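PDB 3TO3: petrobactin biosynthesis protein AsbB from Bacillus anthracis, which catalyses the ATP-dependent condensation of spermidine with citryl-spermidine intermediates in the biosynthesis of the siderophore petrobactin. Local coordinates for residues 181-191 with 279-287; 377-387 with 443-454. All blocks are in the same frame, centred on the assembly; numbering follows the deposited sequence.

Interaction 1 (181-191 with 279-287). With ATP (adenosine-5'-triphosphate), chain E.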
loop_
_atom_site.group_PDB
_atom_site.type_symbol
_atom_site.label_atom_id
_atom_site.label_comp_id
_atom_site.label_asym_id
_atom_site.label_seq_id
_atom_site.Cartn_x
_atom_site.Cartn_y
_atom_site.Cartn_z
ATOM N N TYR B 181 9.076 12.762 -8.586
ATOM C CA TYR B 181 10.230 11.882 -8.641
ATOM C C TYR B 181 10.458 11.016 -9.867
ATOM O O TYR B 181 11.525 10.406 -9.984
ATOM C CB TYR B 181 10.238 11.023 -7.381
ATOM C CG TYR B 181 10.132 11.896 -6.189
ATOM C CD1 TYR B 181 11.160 12.795 -5.875
ATOM C CD2 TYR B 181 9.011 11.862 -5.382
ATOM C CE1 TYR B 181 11.061 13.647 -4.770
ATOM C CE2 TYR B 181 8.903 12.698 -4.265
ATOM C CZ TYR B 181 9.926 13.584 -3.963
ATOM O OH TYR B 181 9.803 14.412 -2.875
ATOM N N GLY B 182 9.501 10.988 -10.798
ATOM C CA GLY B 182 9.636 10.122 -11.957
ATOM C C GLY B 182 10.770 10.673 -12.807
ATOM O O GLY B 182 10.886 11.892 -13.014
ATOM N N TYR B 183 11.630 9.781 -13.275
ATOM C CA TYR B 183 12.829 10.202 -13.955
ATOM C C TYR B 183 12.521 10.938 -15.270
ATOM O O TYR B 183 13.349 11.703 -15.762
ATOM C CB TYR B 183 13.772 9.010 -14.175
ATOM C CG TYR B 183 13.418 8.065 -15.324
ATOM C CD1 TYR B 183 13.676 8.418 -16.653
ATOM C CD2 TYR B 183 12.872 6.801 -15.077
ATOM C CE1 TYR B 183 13.376 7.541 -17.718
ATOM C CE2 TYR B 183 12.572 5.913 -16.129
ATOM C CZ TYR B 183 12.821 6.293 -17.445
ATOM O OH TYR B 183 12.517 5.429 -18.480
ATOM N N GLU B 184 11.335 10.719 -15.833
ATOM C CA GLU B 184 10.950 11.403 -17.078
ATOM C C GLU B 184 10.879 12.922 -16.899
ATOM O O GLU B 184 11.049 13.681 -17.866
ATOM C CB GLU B 184 9.578 10.925 -17.606
ATOM C CG GLU B 184 9.451 9.425 -17.846
ATOM C CD GLU B 184 8.729 8.699 -16.705
ATOM O OE1 GLU B 184 8.946 9.059 -15.524
ATOM O OE2 GLU B 184 7.929 7.781 -16.998
ATOM N N PHE B 185 10.580 13.357 -15.677
ATOM C CA PHE B 185 10.293 14.764 -15.442
ATOM C C PHE B 185 11.489 15.609 -15.023
ATOM O O PHE B 185 11.398 16.839 -14.983
ATOM C CB PHE B 185 9.077 14.914 -14.531
ATOM C CG PHE B 185 7.949 14.035 -14.946
ATOM C CD1 PHE B 185 7.674 12.861 -14.252
ATOM C CD2 PHE B 185 7.213 14.326 -16.088
ATOM C CE1 PHE B 185 6.645 12.018 -14.655
ATOM C CE2 PHE B 185 6.186 13.498 -16.490
ATOM C CZ PHE B 185 5.898 12.333 -15.747
HETATM N N MSE B 186 12.603 14.938 -14.753
HETATM C CA MSE B 186 13.910 15.590 -14.559
HETATM C C MSE B 186 13.851 16.689 -13.533
HETATM O O MSE B 186 14.395 17.767 -13.747
HETATM C CB MSE B 186 14.411 16.192 -15.862
HETATM C CG MSE B 186 14.836 15.176 -16.887
HETATM SE SE MSE B 186 15.671 16.073 -18.400
HETATM C CE MSE B 186 14.071 16.809 -19.225
ATOM N N ARG B 187 13.155 16.432 -12.443
ATOM C CA ARG B 187 12.987 17.426 -11.402
ATOM C C ARG B 187 14.192 17.366 -10.478
ATOM O O ARG B 187 14.611 16.290 -10.083
ATOM C CB ARG B 187 11.708 17.155 -10.623
ATOM C CG ARG B 187 10.450 17.585 -11.353
ATOM C CD ARG B 187 10.198 19.061 -11.152
ATOM N NE ARG B 187 8.993 19.501 -11.842
ATOM C CZ ARG B 187 8.960 19.912 -13.109
ATOM N NH1 ARG B 187 10.079 19.934 -13.830
ATOM N NH2 ARG B 187 7.810 20.298 -13.656
ATOM N N PRO B 188 14.776 18.524 -10.164
ATOM C CA PRO B 188 15.908 18.553 -9.236
ATOM C C PRO B 188 15.431 18.257 -7.832
ATOM O O PRO B 188 14.376 18.745 -7.455
ATOM C CB PRO B 188 16.391 19.994 -9.320
ATOM C CG PRO B 188 15.814 20.521 -10.620
ATOM C CD PRO B 188 14.502 19.838 -10.758
ATOM N N ILE B 189 16.187 17.477 -7.064
ATOM C CA ILE B 189 15.793 17.199 -5.685
ATOM C C ILE B 189 17.003 17.191 -4.759
ATOM O O ILE B 189 18.145 17.040 -5.205
ATOM C CB ILE B 189 15.016 15.873 -5.562
ATOM C CG1 ILE B 189 15.970 14.692 -5.410
ATOM C CG2 ILE B 189 14.135 15.656 -6.785
ATOM C CD1 ILE B 189 15.433 13.392 -6.004
ATOM N N LYS B 190 16.736 17.370 -3.473
ATOM C CA LYS B 190 17.771 17.441 -2.453
ATOM C C LYS B 190 17.747 16.145 -1.720
ATOM O O LYS B 190 16.679 15.635 -1.429
ATOM C CB LYS B 190 17.439 18.500 -1.413
ATOM C CG LYS B 190 17.251 19.861 -1.943
ATOM C CD LYS B 190 18.531 20.379 -2.470
ATOM C CE LYS B 190 18.588 21.874 -2.278
ATOM N NZ LYS B 190 19.805 22.370 -2.951
ATOM N N LEU B 191 18.914 15.628 -1.374
ATOM C CA LEU B 191 18.972 14.484 -0.494
ATOM C C LEU B 191 18.730 15.003 0.901
ATOM O O LEU B 191 19.058 16.153 1.205
ATOM C CB LEU B 191 20.322 13.797 -0.594
ATOM C CG LEU B 191 20.602 13.287 -2.004
ATOM C CD1 LEU B 191 21.940 12.618 -2.043
ATOM C CD2 LEU B 191 19.550 12.318 -2.329
ATOM N N CYS B 279 19.280 14.513 -9.553
ATOM C CA CYS B 279 18.260 14.209 -10.519
ATOM C C CYS B 279 18.273 12.696 -10.751
ATOM O O CYS B 279 19.342 12.103 -10.861
ATOM C CB CYS B 279 18.614 14.961 -11.785
ATOM S SG CYS B 279 17.452 14.753 -13.061
ATOM N N ALA B 280 17.107 12.063 -10.794
ATOM C CA ALA B 280 17.043 10.604 -10.947
ATOM C C ALA B 280 17.482 10.156 -12.317
ATOM O O ALA B 280 17.266 10.872 -13.280
ATOM C CB ALA B 280 15.615 10.068 -10.685
ATOM N N GLN B 281 18.076 8.963 -12.384
ATOM C CA GLN B 281 18.299 8.226 -13.637
ATOM C C GLN B 281 17.138 7.255 -13.942
ATOM O O GLN B 281 16.116 7.277 -13.266
ATOM C CB GLN B 281 19.602 7.448 -13.549
ATOM C CG GLN B 281 20.778 8.328 -13.191
ATOM C CD GLN B 281 22.119 7.603 -13.299
ATOM O OE1 GLN B 281 22.369 6.629 -12.582
ATOM N NE2 GLN B 281 22.989 8.082 -14.199
ATOM N N GLN B 282 17.300 6.399 -14.946
ATOM C CA GLN B 282 16.273 5.421 -15.298
ATOM C C GLN B 282 15.864 4.567 -14.123
ATOM O O GLN B 282 14.746 4.072 -14.085
ATOM C CB GLN B 282 16.774 4.483 -16.391
ATOM C CG GLN B 282 16.706 5.048 -17.805
ATOM C CD GLN B 282 17.240 4.067 -18.840
ATOM O OE1 GLN B 282 16.469 3.507 -19.617
ATOM N NE2 GLN B 282 18.568 3.840 -18.840
ATOM N N SER B 283 16.777 4.378 -13.174
ATOM C CA SER B 283 16.556 3.503 -12.018
ATOM C C SER B 283 15.702 4.168 -10.949
ATOM O O SER B 283 15.019 3.499 -10.164
ATOM C CB SER B 283 17.906 2.987 -11.461
ATOM O OG SER B 283 18.195 3.399 -10.128
HETATM N N MSE B 284 15.787 5.489 -10.902
HETATM C CA MSE B 284 15.037 6.347 -9.974
HETATM C C MSE B 284 15.471 6.353 -8.503
HETATM O O MSE B 284 15.274 7.355 -7.829
HETATM C CB MSE B 284 13.573 6.011 -10.012
HETATM C CG MSE B 284 12.912 6.586 -11.238
HETATM SE SE MSE B 284 11.035 6.355 -11.096
HETATM C CE MSE B 284 10.766 7.350 -9.437
ATOM N N ARG B 285 16.163 5.320 -8.037
ATOM C CA ARG B 285 16.757 5.375 -6.704
ATOM C C ARG B 285 18.237 5.721 -6.851
ATOM O O ARG B 285 18.958 5.865 -5.880
ATOM C CB ARG B 285 16.524 4.078 -5.919
ATOM C CG ARG B 285 16.957 2.864 -6.673
ATOM C CD ARG B 285 17.028 1.651 -5.788
ATOM N NE ARG B 285 17.413 0.480 -6.560
ATOM C CZ ARG B 285 17.665 -0.714 -6.042
ATOM N NH1 ARG B 285 17.579 -0.890 -4.733
ATOM N NH2 ARG B 285 18.001 -1.731 -6.833
ATOM N N THR B 286 18.677 5.849 -8.089
ATOM C CA THR B 286 20.046 6.254 -8.368
ATOM C C THR B 286 20.054 7.679 -8.861
ATOM O O THR B 286 19.456 7.979 -9.858
ATOM C CB THR B 286 20.667 5.394 -9.460
ATOM O OG1 THR B 286 20.595 4.015 -9.070
ATOM C CG2 THR B 286 22.137 5.813 -9.679
ATOM N N LEU B 287 20.757 8.549 -8.158
ATOM C CA LEU B 287 20.674 9.966 -8.414
ATOM C C LEU B 287 22.035 10.521 -8.824
ATOM O O LEU B 287 23.070 10.203 -8.200
ATOM C CB LEU B 287 20.162 10.682 -7.162
ATOM C CG LEU B 287 18.910 10.056 -6.528
ATOM C CD1 LEU B 287 18.694 10.580 -5.114
ATOM C CD2 LEU B 287 17.702 10.346 -7.365
HETATM P PB ATP E . 19.123 -0.266 -10.225
HETATM O O1B ATP E . 18.575 0.739 -9.244
HETATM O O2B ATP E . 19.481 -1.536 -9.500
HETATM O O3B ATP E . 20.375 0.343 -10.958
HETATM P PA ATP E . 16.701 -1.215 -11.015
HETATM O O1A ATP E . 16.322 -0.869 -9.589
HETATM O O2A ATP E . 16.767 -2.719 -11.258
HETATM O O3A ATP E . 18.085 -0.589 -11.349
HETATM O "O5'" ATP E . 15.611 -0.576 -11.949
HETATM C "C5'" ATP E . 15.926 -0.161 -13.225
HETATM C "C4'" ATP E . 14.838 0.035 -14.122
HETATM O "O4'" ATP E . 15.327 0.003 -15.506
HETATM C "C3'" ATP E . 13.859 -1.070 -14.006
HETATM O "O3'" ATP E . 12.627 -0.573 -13.653
HETATM C "C2'" ATP E . 13.822 -1.686 -15.345
HETATM O "O2'" ATP E . 12.559 -2.096 -15.659
HETATM C "C1'" ATP E . 14.271 -0.566 -16.220
HETATM N N9 ATP E . 14.651 -0.933 -17.558
HETATM C C8 ATP E . 14.181 -0.332 -18.665
HETATM N N7 ATP E . 14.747 -0.924 -19.726
HETATM C C5 ATP E . 15.586 -1.896 -19.302
HETATM C C6 ATP E . 16.421 -2.804 -19.970
HETATM N N6 ATP E . 16.474 -2.793 -21.405
HETATM N N1 ATP E . 17.158 -3.676 -19.245
HETATM C C2 ATP E . 17.093 -3.673 -17.897
HETATM N N3 ATP E . 16.296 -2.812 -17.225
HETATM C C4 ATP E . 15.531 -1.912 -17.898
HETATM O O HOH W 1 13.632 9.443 -7.747
HETATM O O HOH W 2 14.465 13.565 -10.441
#
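C279 lies in the first strand of a β hairpin, strands 278-280 and 286-289, whose connecting loop holds ATP phosphates while its flank packs on residues 181-191, the end of helix 175-181 and the loop after it. With SG anti to the backbone N (chi1 -178°), C279 lays its sulfur beside M186, a selenomethionine, 3.9 Å from CA. A280, small enough for close packing, sets its methyl against CB of Y183, and a water joins its N to O of R187. Q281 begins a type I turn that ends at M284; its O lies close to CB of Y183. Q282 supplies the main aromatic contact, CH-π: its CA stands over one face of the Y183 ring, 3.8 Å from the centroid. Y183 OH is bonded to O of L157, satisfying the ring's polar end. S283, short and polar, donates from OG to O1B of ATP at 2.8 Å. M284, also selenomethionine, meets the edge of the Y183 ring with CG, then bends at chi3 (59°) to bring CE near O of Y181. R285 extends its chain from CG to NE toward the phosphates; NE donates to O1B at 2.9 Å and NH2 to O2B at 3.1 Å, matching a branched cation to β-phosphate oxygens. L287, branched and apolar, gives one methyl to each partner: CD2 meets CD1 of I189, and CD1 lies 3.4 Å from CD2 of L191.

Interaction 2 (377-387 with 443-454)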
loop_
_atom_site.group_PDB
_atom_site.type_symbol
_atom_site.label_atom_id
_atom_site.label_comp_id
_atom_site.label_asym_id
_atom_site.label_seq_id
_atom_site.Cartn_x
_atom_site.Cartn_y
_atom_site.Cartn_z
ATOM N N TYR B 377 35.462 9.304 -16.407
ATOM C CA TYR B 377 36.112 8.547 -17.488
ATOM C C TYR B 377 36.069 9.059 -18.934
ATOM O O TYR B 377 36.850 8.603 -19.767
ATOM C CB TYR B 377 35.553 7.126 -17.509
ATOM C CG TYR B 377 35.905 6.304 -16.301
ATOM C CD1 TYR B 377 37.159 5.709 -16.183
ATOM C CD2 TYR B 377 34.976 6.103 -15.278
ATOM C CE1 TYR B 377 37.482 4.940 -15.074
ATOM C CE2 TYR B 377 35.283 5.329 -14.163
ATOM C CZ TYR B 377 36.539 4.743 -14.062
ATOM O OH TYR B 377 36.852 3.970 -12.952
ATOM N N LEU B 378 35.180 9.991 -19.253
ATOM C CA LEU B 378 34.935 10.284 -20.664
ATOM C C LEU B 378 36.007 11.181 -21.228
ATOM O O LEU B 378 36.290 12.216 -20.663
ATOM C CB LEU B 378 33.575 10.942 -20.868
ATOM C CG LEU B 378 32.341 10.059 -20.653
ATOM C CD1 LEU B 378 31.077 10.872 -20.943
ATOM C CD2 LEU B 378 32.365 8.764 -21.492
ATOM N N GLY B 379 36.587 10.787 -22.355
ATOM C CA GLY B 379 37.575 11.610 -23.028
ATOM C C GLY B 379 36.964 12.872 -23.612
ATOM O O GLY B 379 35.751 13.070 -23.550
ATOM N N GLU B 380 37.796 13.719 -24.212
ATOM C CA GLU B 380 37.333 15.045 -24.608
ATOM C C GLU B 380 36.314 15.044 -25.750
ATOM O O GLU B 380 35.394 15.860 -25.759
ATOM C CB GLU B 380 38.500 15.988 -24.908
ATOM C CG GLU B 380 38.069 17.440 -25.021
ATOM C CD GLU B 380 39.234 18.414 -24.921
ATOM O OE1 GLU B 380 39.315 19.137 -23.902
ATOM O OE2 GLU B 380 40.063 18.466 -25.860
ATOM N N GLN B 381 36.469 14.148 -26.717
ATOM C CA GLN B 381 35.459 14.068 -27.766
ATOM C C GLN B 381 34.398 12.987 -27.552
ATOM O O GLN B 381 33.476 12.859 -28.351
ATOM C CB GLN B 381 36.119 13.899 -29.130
ATOM C CG GLN B 381 37.001 15.067 -29.528
ATOM C CD GLN B 381 37.998 14.671 -30.587
ATOM O OE1 GLN B 381 38.980 13.985 -30.298
ATOM N NE2 GLN B 381 37.744 15.076 -31.827
ATOM N N GLU B 382 34.521 12.215 -26.476
ATOM C CA GLU B 382 33.626 11.081 -26.244
ATOM C C GLU B 382 32.295 11.506 -25.617
ATOM O O GLU B 382 32.256 12.423 -24.826
ATOM C CB GLU B 382 34.329 10.029 -25.371
ATOM C CG GLU B 382 35.616 9.490 -25.985
ATOM C CD GLU B 382 36.336 8.427 -25.143
ATOM O OE1 GLU B 382 36.155 8.335 -23.897
ATOM O OE2 GLU B 382 37.117 7.670 -25.762
ATOM N N ASP B 383 31.199 10.857 -25.992
ATOM C CA ASP B 383 29.961 10.937 -25.200
ATOM C C ASP B 383 29.481 9.520 -24.867
ATOM O O ASP B 383 30.165 8.536 -25.179
ATOM C CB ASP B 383 28.859 11.747 -25.905
ATOM C CG ASP B 383 27.961 12.529 -24.916
ATOM O OD1 ASP B 383 27.786 12.098 -23.734
ATOM O OD2 ASP B 383 27.436 13.589 -25.332
ATOM N N ALA B 384 28.318 9.404 -24.234
ATOM C CA ALA B 384 27.884 8.113 -23.730
ATOM C C ALA B 384 26.392 7.981 -23.857
ATOM O O ALA B 384 25.666 8.958 -23.726
ATOM C CB ALA B 384 28.295 7.938 -22.250
ATOM N N VAL B 385 25.934 6.760 -24.089
ATOM C CA VAL B 385 24.513 6.501 -24.167
ATOM C C VAL B 385 24.226 5.232 -23.363
ATOM O O VAL B 385 24.985 4.278 -23.422
ATOM C CB VAL B 385 24.058 6.356 -25.683
ATOM C CG1 VAL B 385 24.899 5.341 -26.402
ATOM C CG2 VAL B 385 22.624 5.942 -25.781
ATOM N N PRO B 386 23.114 5.211 -22.621
ATOM C CA PRO B 386 22.706 3.967 -21.958
ATOM C C PRO B 386 22.485 2.863 -22.969
ATOM O O PRO B 386 21.926 3.107 -24.038
ATOM C CB PRO B 386 21.379 4.324 -21.288
ATOM C CG PRO B 386 21.029 5.708 -21.744
ATOM C CD PRO B 386 22.274 6.358 -22.244
ATOM N N PHE B 387 22.895 1.651 -22.638
ATOM C CA PHE B 387 22.941 0.613 -23.648
ATOM C C PHE B 387 21.561 0.262 -24.213
ATOM O O PHE B 387 21.429 0.069 -25.410
ATOM C CB PHE B 387 23.708 -0.602 -23.153
ATOM C CG PHE B 387 24.112 -1.554 -24.238
ATOM C CD1 PHE B 387 25.326 -1.417 -24.869
ATOM C CD2 PHE B 387 23.269 -2.578 -24.632
ATOM C CE1 PHE B 387 25.713 -2.310 -25.857
ATOM C CE2 PHE B 387 23.646 -3.452 -25.617
ATOM C CZ PHE B 387 24.878 -3.324 -26.226
HETATM N N MSE B 443 24.816 -1.250 -18.615
HETATM C CA MSE B 443 25.847 -1.054 -19.605
HETATM C C MSE B 443 25.697 0.318 -20.222
HETATM O O MSE B 443 24.592 0.779 -20.503
HETATM C CB MSE B 443 25.751 -2.128 -20.690
HETATM C CG MSE B 443 26.101 -3.527 -20.219
HETATM SE SE MSE B 443 25.777 -4.949 -21.575
HETATM C CE MSE B 443 27.096 -4.466 -22.919
ATOM N N ILE B 444 26.827 0.960 -20.438
ATOM C CA ILE B 444 26.870 2.275 -21.039
ATOM C C ILE B 444 27.808 2.261 -22.224
ATOM O O ILE B 444 28.981 1.940 -22.072
ATOM C CB ILE B 444 27.332 3.312 -20.004
ATOM C CG1 ILE B 444 26.354 3.299 -18.826
ATOM C CG2 ILE B 444 27.418 4.690 -20.648
ATOM C CD1 ILE B 444 26.666 4.285 -17.747
ATOM N N LEU B 445 27.308 2.586 -23.416
ATOM C CA LEU B 445 28.213 2.686 -24.568
ATOM C C LEU B 445 28.893 4.031 -24.588
ATOM O O LEU B 445 28.224 5.059 -24.541
ATOM C CB LEU B 445 27.498 2.465 -25.899
ATOM C CG LEU B 445 28.383 2.589 -27.147
ATOM C CD1 LEU B 445 29.342 1.410 -27.247
ATOM C CD2 LEU B 445 27.501 2.653 -28.397
ATOM N N VAL B 446 30.221 4.024 -24.619
ATOM C CA VAL B 446 30.969 5.244 -24.863
ATOM C C VAL B 446 31.285 5.327 -26.356
ATOM O O VAL B 446 31.733 4.353 -26.964
ATOM C CB VAL B 446 32.262 5.267 -24.071
ATOM C CG1 VAL B 446 33.035 6.567 -24.349
ATOM C CG2 VAL B 446 31.948 5.137 -22.606
ATOM N N HIS B 447 31.016 6.477 -26.956
ATOM C CA HIS B 447 31.101 6.584 -28.405
ATOM C C HIS B 447 31.692 7.926 -28.805
ATOM O O HIS B 447 31.758 8.865 -27.998
ATOM C CB HIS B 447 29.707 6.425 -29.022
ATOM C CG HIS B 447 28.784 7.564 -28.712
ATOM N ND1 HIS B 447 28.817 8.756 -29.407
ATOM C CD2 HIS B 447 27.815 7.702 -27.773
ATOM C CE1 HIS B 447 27.910 9.580 -28.906
ATOM N NE2 HIS B 447 27.294 8.968 -27.910
ATOM N N LYS B 448 32.139 8.029 -30.050
ATOM C CA LYS B 448 32.611 9.322 -30.545
ATOM C C LYS B 448 31.745 9.671 -31.747
ATOM O O LYS B 448 31.863 9.063 -32.830
ATOM C CB LYS B 448 34.088 9.199 -30.927
ATOM C CG LYS B 448 34.799 10.493 -31.169
ATOM C CD LYS B 448 36.301 10.260 -31.155
ATOM C CE LYS B 448 36.715 9.382 -29.962
ATOM N NZ LYS B 448 37.920 9.923 -29.237
ATOM N N GLU B 449 30.868 10.653 -31.566
ATOM C CA GLU B 449 29.907 10.953 -32.615
ATOM C C GLU B 449 29.276 9.662 -33.185
ATOM O O GLU B 449 29.163 9.506 -34.412
ATOM C CB GLU B 449 30.554 11.787 -33.728
ATOM C CG GLU B 449 31.009 13.180 -33.299
ATOM C CD GLU B 449 31.578 13.981 -34.479
ATOM O OE1 GLU B 449 32.451 13.451 -35.215
ATOM O OE2 GLU B 449 31.140 15.137 -34.690
ATOM N N GLY B 450 28.887 8.746 -32.294
ATOM C CA GLY B 450 28.185 7.534 -32.677
ATOM C C GLY B 450 29.043 6.348 -33.082
ATOM O O GLY B 450 28.533 5.253 -33.292
ATOM N N LEU B 451 30.346 6.571 -33.220
ATOM C CA LEU B 451 31.301 5.495 -33.451
ATOM C C LEU B 451 31.592 4.809 -32.118
ATOM O O LEU B 451 32.031 5.470 -31.180
ATOM C CB LEU B 451 32.613 6.062 -33.975
ATOM C CG LEU B 451 33.659 4.990 -34.266
ATOM C CD1 LEU B 451 33.222 4.251 -35.515
ATOM C CD2 LEU B 451 35.076 5.562 -34.431
ATOM N N PRO B 452 31.331 3.494 -32.025
ATOM C CA PRO B 452 31.513 2.836 -30.725
ATOM C C PRO B 452 32.985 2.764 -30.336
ATOM O O PRO B 452 33.808 2.297 -31.124
ATOM C CB PRO B 452 30.914 1.439 -30.950
ATOM C CG PRO B 452 29.917 1.642 -32.125
ATOM C CD PRO B 452 30.652 2.624 -33.003
ATOM N N VAL B 453 33.287 3.188 -29.110
ATOM C CA VAL B 453 34.647 3.251 -28.591
ATOM C C VAL B 453 34.937 2.160 -27.554
ATOM O O VAL B 453 35.885 1.382 -27.704
ATOM C CB VAL B 453 35.000 4.659 -28.052
ATOM C CG1 VAL B 453 36.423 4.685 -27.507
ATOM C CG2 VAL B 453 34.855 5.693 -29.170
ATOM N N ARG B 454 34.171 2.172 -26.462
ATOM C CA ARG B 454 34.407 1.298 -25.331
ATOM C C ARG B 454 33.120 1.165 -24.495
ATOM O O ARG B 454 32.149 1.905 -24.713
ATOM C CB ARG B 454 35.596 1.827 -24.502
ATOM C CG ARG B 454 35.334 3.186 -23.853
ATOM C CD ARG B 454 36.586 4.011 -23.758
ATOM N NE ARG B 454 37.372 3.715 -22.565
ATOM C CZ ARG B 454 37.798 4.630 -21.701
ATOM N NH1 ARG B 454 37.505 5.915 -21.876
ATOM N NH2 ARG B 454 38.512 4.254 -20.658
HETATM O O HOH W 3 30.849 12.317 -28.916
HETATM O O HOH W 4 38.760 11.854 -26.742
HETATM O O HOH W 5 25.738 10.742 -26.161
#
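E382 OE1 is gripped by two N-H groups: G379 N, 2.9 Å away and above the carboxylate plane, and R454 NH1, 3.4 Å away through a weak hydrogen bond that is part of a salt bridge. The same NH1 bonds weakly to O of Y377, while R454 NE donates to O of R343, so one guanidinium links the 377-382 loop to R343. From D383 the chains run antiparallel; H447 N donates to D383 O at 2.8 Å, D383 N donates back to H447 O, and V385 and L445 exchange a second pair of hydrogen bonds. H447 holds its ring between backbone N and carbonyl carbon (chi1 68°), which lays one face over D383 O, 3.6 Å from the plane. Its ND1 accepts from G450 N at 2.9 Å, from well out of the ring plane, and a water joins NE2 to A384 O. G450, at a positive phi of 86°, suits the type I' turn K448-L451, a backbone shape glycine adopts easily. On the A384 face, the alanine methyl meets CG2 of I444 and L378 CD2 touches V446 CG1. F387 N bonds to M443 O, and the selenomethionine CE sits over the F387 ring, 4.0 Å from its centroid. The result is a three-stranded antiparallel unit: strand 383-386 edges hairpin 443-454, whose second strand carries a classic β bulge, V453 and R454 both facing V446.

Overall arrangement
Interaction 1 is buried and mostly apolar, packing a loop against an ATP-binding hairpin through ring, methyl and selenomethionine contacts, with waters bridging the backbones. Interaction 2, only partly buried, is instead built on direct strand pairing, with charged groups at its more exposed end and F387 near Y391 of the nucleotide pocket at the other. Their centres lie about 22 Å apart on the same mixed sheet, yet they touch where Q282 NE2 packs against P386 CB at 3.8 Å. Helix 150-156 touches both, Y150 touching Q281 of interaction 1 and A384, P386 and I444 of interaction 2. In interaction 1 the 279-287 segment also binds the phosphates, whereas interaction 2 joins sequence from the IucA/IucC and FhuF-like families.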